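Local coordinates for uncharacterized protein (Neisseria meningitidis serogroup B, PDB 3NYM) that is of unknown function, a largely helical protein of the DUF6853 family whose crystal assembly contains two copies of the chain, at residues L19-D24 and F121-L126. Residues are numbered along the deposited sequence; the frame is centred on the assembly and turned at random.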
ATOM      1  N   LEU A  19     -22.048   6.974 -10.534  1.00 27.24           N
ATOM      2  CA  LEU A  19     -23.450   7.212 -10.891  1.00 29.33           C
ATOM      3  C   LEU A  19     -23.614   8.533 -11.638  1.00 30.86           C
ATOM      4  O   LEU A  19     -24.457   8.644 -12.526  1.00 31.08           O
ATOM      5  CB  LEU A  19     -24.357   7.175  -9.656  1.00 25.62           C
ATOM      6  CG  LEU A  19     -24.448   5.819  -8.958  1.00 33.00           C
ATOM      7  CD1 LEU A  19     -25.185   5.939  -7.632  1.00 36.60           C
ATOM      8  CD2 LEU A  19     -25.119   4.798  -9.870  1.00 37.21           C
ATOM      9  N   TYR A  20     -22.814   9.536 -11.287  1.00 26.66           N
ATOM     10  CA  TYR A  20     -22.848  10.792 -12.033  1.00 31.54           C
ATOM     11  C   TYR A  20     -22.463  10.546 -13.486  1.00 33.57           C
ATOM     12  O   TYR A  20     -22.895  11.259 -14.385  1.00 30.37           O
ATOM     13  CB  TYR A  20     -21.956  11.863 -11.380  1.00 30.02           C
ATOM     14  CG  TYR A  20     -22.638  12.505 -10.194  1.00 30.47           C
ATOM     15  CD1 TYR A  20     -23.609  13.487 -10.382  1.00 34.93           C
ATOM     16  CD2 TYR A  20     -22.359  12.096  -8.895  1.00 28.77           C
ATOM     17  CE1 TYR A  20     -24.268  14.059  -9.311  1.00 35.20           C
ATOM     18  CE2 TYR A  20     -23.017  12.664  -7.807  1.00 32.90           C
ATOM     19  CZ  TYR A  20     -23.969  13.646  -8.024  1.00 39.00           C
ATOM     20  OH  TYR A  20     -24.628  14.221  -6.954  1.00 41.44           O
ATOM     21  N   GLN A  21     -21.674   9.506 -13.714  1.00 31.00           N
ATOM     22  CA  GLN A  21     -21.199   9.196 -15.061  1.00 32.89           C
ATOM     23  C   GLN A  21     -22.110   8.216 -15.783  1.00 32.57           C
ATOM     24  O   GLN A  21     -21.797   7.759 -16.879  1.00 39.95           O
ATOM     25  CB  GLN A  21     -19.754   8.669 -15.020  1.00 27.02           C
ATOM     26  CG  GLN A  21     -18.813   9.614 -14.322  1.00 28.78           C
ATOM     27  CD  GLN A  21     -17.363   9.209 -14.434  1.00 36.79           C
ATOM     28  OE1 GLN A  21     -17.008   8.309 -15.193  1.00 41.84           O
ATOM     29  NE2 GLN A  21     -16.509   9.890 -13.687  1.00 33.79           N
ATOM     30  N   GLY A  22     -23.233   7.886 -15.157  1.00 32.78           N
ATOM     31  CA  GLY A  22     -24.246   7.077 -15.810  1.00 39.52           C
ATOM     32  C   GLY A  22     -24.112   5.573 -15.648  1.00 40.46           C
ATOM     33  O   GLY A  22     -24.761   4.813 -16.374  1.00 37.08           O
ATOM     34  N   PHE A  23     -23.290   5.126 -14.703  1.00 35.19           N
ATOM     35  CA  PHE A  23     -23.197   3.690 -14.431  1.00 35.46           C
ATOM     36  C   PHE A  23     -23.199   3.353 -12.940  1.00 31.81           C
ATOM     37  O   PHE A  23     -22.874   4.185 -12.098  1.00 31.91           O
ATOM     38  CB  PHE A  23     -22.001   3.049 -15.151  1.00 29.20           C
ATOM     39  CG  PHE A  23     -20.680   3.666 -14.807  1.00 33.37           C
ATOM     40  CD1 PHE A  23     -20.002   3.297 -13.656  1.00 32.54           C
ATOM     41  CD2 PHE A  23     -20.105   4.615 -15.640  1.00 38.20           C
ATOM     42  CE1 PHE A  23     -18.783   3.869 -13.340  1.00 35.33           C
ATOM     43  CE2 PHE A  23     -18.880   5.190 -15.326  1.00 34.74           C
ATOM     44  CZ  PHE A  23     -18.223   4.816 -14.178  1.00 37.70           C
ATOM     45  N   ASP A  24     -23.587   2.121 -12.636  1.00 30.99           N
ATOM     46  CA  ASP A  24     -23.771   1.660 -11.263  1.00 37.21           C
ATOM     47  C   ASP A  24     -22.773   0.554 -10.971  1.00 32.40           C
ATOM     48  O   ASP A  24     -22.982  -0.587 -11.373  1.00 29.26           O
ATOM     49  CB  ASP A  24     -25.193   1.117 -11.078  1.00 40.08           C
ATOM     50  CG  ASP A  24     -25.457   0.622  -9.663  1.00 43.09           C
ATOM     51  OD1 ASP A  24     -24.509   0.551  -8.853  1.00 36.29           O
ATOM     52  OD2 ASP A  24     -26.620   0.296  -9.359  1.00 46.77           O
ATOM     53  N   PHE A 121     -21.598  13.339 -19.010  1.00 50.05           N
ATOM     54  CA  PHE A 121     -20.848  13.879 -17.882  1.00 43.86           C
ATOM     55  C   PHE A 121     -19.428  14.248 -18.281  1.00 44.26           C
ATOM     56  O   PHE A 121     -18.741  13.485 -18.966  1.00 43.91           O
ATOM     57  CB  PHE A 121     -20.787  12.889 -16.721  1.00 36.98           C
ATOM     58  CG  PHE A 121     -19.948  13.378 -15.569  1.00 33.84           C
ATOM     59  CD1 PHE A 121     -18.577  13.198 -15.571  1.00 37.65           C
ATOM     60  CD2 PHE A 121     -20.530  14.034 -14.494  1.00 40.01           C
ATOM     61  CE1 PHE A 121     -17.796  13.659 -14.506  1.00 42.05           C
ATOM     62  CE2 PHE A 121     -19.761  14.490 -13.429  1.00 44.55           C
ATOM     63  CZ  PHE A 121     -18.392  14.302 -13.438  1.00 38.04           C
ATOM     64  N   SER A 122     -18.988  15.419 -17.832  1.00 41.92           N
ATOM     65  CA  SER A 122     -17.620  15.861 -18.052  1.00 43.49           C
ATOM     66  C   SER A 122     -17.140  16.651 -16.844  1.00 40.05           C
ATOM     67  O   SER A 122     -17.859  17.504 -16.339  1.00 41.25           O
ATOM     68  CB  SER A 122     -17.539  16.730 -19.309  1.00 49.80           C
ATOM     69  OG  SER A 122     -16.193  17.031 -19.620  1.00 61.58           O
ATOM     70  N   TRP A 123     -15.934  16.360 -16.364  1.00 35.59           N
ATOM     71  CA  TRP A 123     -15.362  17.134 -15.273  1.00 32.68           C
ATOM     72  C   TRP A 123     -15.011  18.539 -15.767  1.00 35.83           C
ATOM     73  O   TRP A 123     -14.549  18.700 -16.900  1.00 32.08           O
ATOM     74  CB  TRP A 123     -14.093  16.467 -14.753  1.00 31.59           C
ATOM     75  CG  TRP A 123     -14.302  15.137 -14.077  1.00 32.93           C
ATOM     76  CD1 TRP A 123     -13.975  13.899 -14.573  1.00 34.57           C
ATOM     77  CD2 TRP A 123     -14.850  14.914 -12.766  1.00 26.42           C
ATOM     78  NE1 TRP A 123     -14.291  12.920 -13.647  1.00 28.01           N
ATOM     79  CE2 TRP A 123     -14.826  13.516 -12.534  1.00 29.81           C
ATOM     80  CE3 TRP A 123     -15.345  15.756 -11.765  1.00 30.02           C
ATOM     81  CZ2 TRP A 123     -15.303  12.946 -11.345  1.00 23.52           C
ATOM     82  CZ3 TRP A 123     -15.804  15.185 -10.575  1.00 27.90           C
ATOM     83  CH2 TRP A 123     -15.782  13.791 -10.381  1.00 27.89           C
ATOM     84  N   PRO A 124     -15.213  19.556 -14.911  1.00 34.10           N
ATOM     85  CA  PRO A 124     -14.862  20.955 -15.221  1.00 42.23           C
ATOM     86  C   PRO A 124     -13.353  21.121 -15.394  1.00 47.20           C
ATOM     87  O   PRO A 124     -12.598  20.423 -14.721  1.00 43.90           O
ATOM     88  CB  PRO A 124     -15.292  21.720 -13.963  1.00 43.00           C
ATOM     89  CG  PRO A 124     -16.133  20.790 -13.171  1.00 43.57           C
ATOM     90  CD  PRO A 124     -15.727  19.398 -13.541  1.00 39.38           C
ATOM     91  N   SER A 125     -12.909  22.023 -16.263  1.00 52.71           N
ATOM     92  CA  SER A 125     -11.472  22.259 -16.407  1.00 60.71           C
ATOM     93  C   SER A 125     -10.921  22.995 -15.177  1.00 65.61           C
ATOM     94  O   SER A 125     -11.595  23.855 -14.609  1.00 59.14           O
ATOM     95  CB  SER A 125     -11.172  23.044 -17.686  1.00 71.69           C
ATOM     96  OG  SER A 125      -9.772  23.201 -17.870  1.00 75.94           O
ATOM     97  N   LEU A 126      -9.703  22.649 -14.767  1.00 70.57           N
ATOM     98  CA  LEU A 126      -9.084  23.263 -13.594  1.00 75.52           C
ATOM     99  C   LEU A 126      -7.753  23.933 -13.945  1.00 79.69           C
ATOM    100  O   LEU A 126      -7.715  24.938 -14.660  1.00 83.53           O
ATOM    101  CB  LEU A 126      -8.882  22.215 -12.493  1.00 73.83           C
ATOM    102  CG  LEU A 126      -9.619  22.414 -11.164  1.00 62.40           C
ATOM    103  CD1 LEU A 126     -10.881  23.219 -11.368  1.00 55.27           C
ATOM    104  CD2 LEU A 126      -9.935  21.075 -10.498  1.00 52.82           C
TER
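Phe121 packs its ring against the end of helix 13-20, meeting Gln21 and Tyr20 without a hydrogen bond between segments 19-24 and 121-126. The apolar packing includes a CH-pi interaction: Gln21 CG lies over one face of the Phe121 ring, 4.2 Å from its centroid and 28° off the normal. Beside it, Tyr20 CB rests 4.0 Å from Phe121 CE2, and Tyr20 O comes within 3.5 Å of Phe121 CB. Phe121 CE1 sits 3.5 Å above the plane of the Trp123 indole, over its centre, a placement reached with a chi1 of 176° that turns CG away from the backbone N.

The polar ends converge on a third element. Gln21 is extended beyond CG, which carries its amide past the phenyl ring, the two planes 20° apart, to the indole, which it crosses almost at a right angle. Gln21 NE2 and Trp123 NE1 each donate a hydrogen bond to Leu111 O, near the C-terminal end of helix 83-113. Asn119 ND2 hydrogen-bonds to Tyr20 O, while Phe80 of the second subunit meets the Tyr20 ring edge-to-face.

Helix 13-20 ends in a Schellman motif, with Gly22 as the C-prime residue at positive phi; the tail after helix 83-113 packs beside this C-cap.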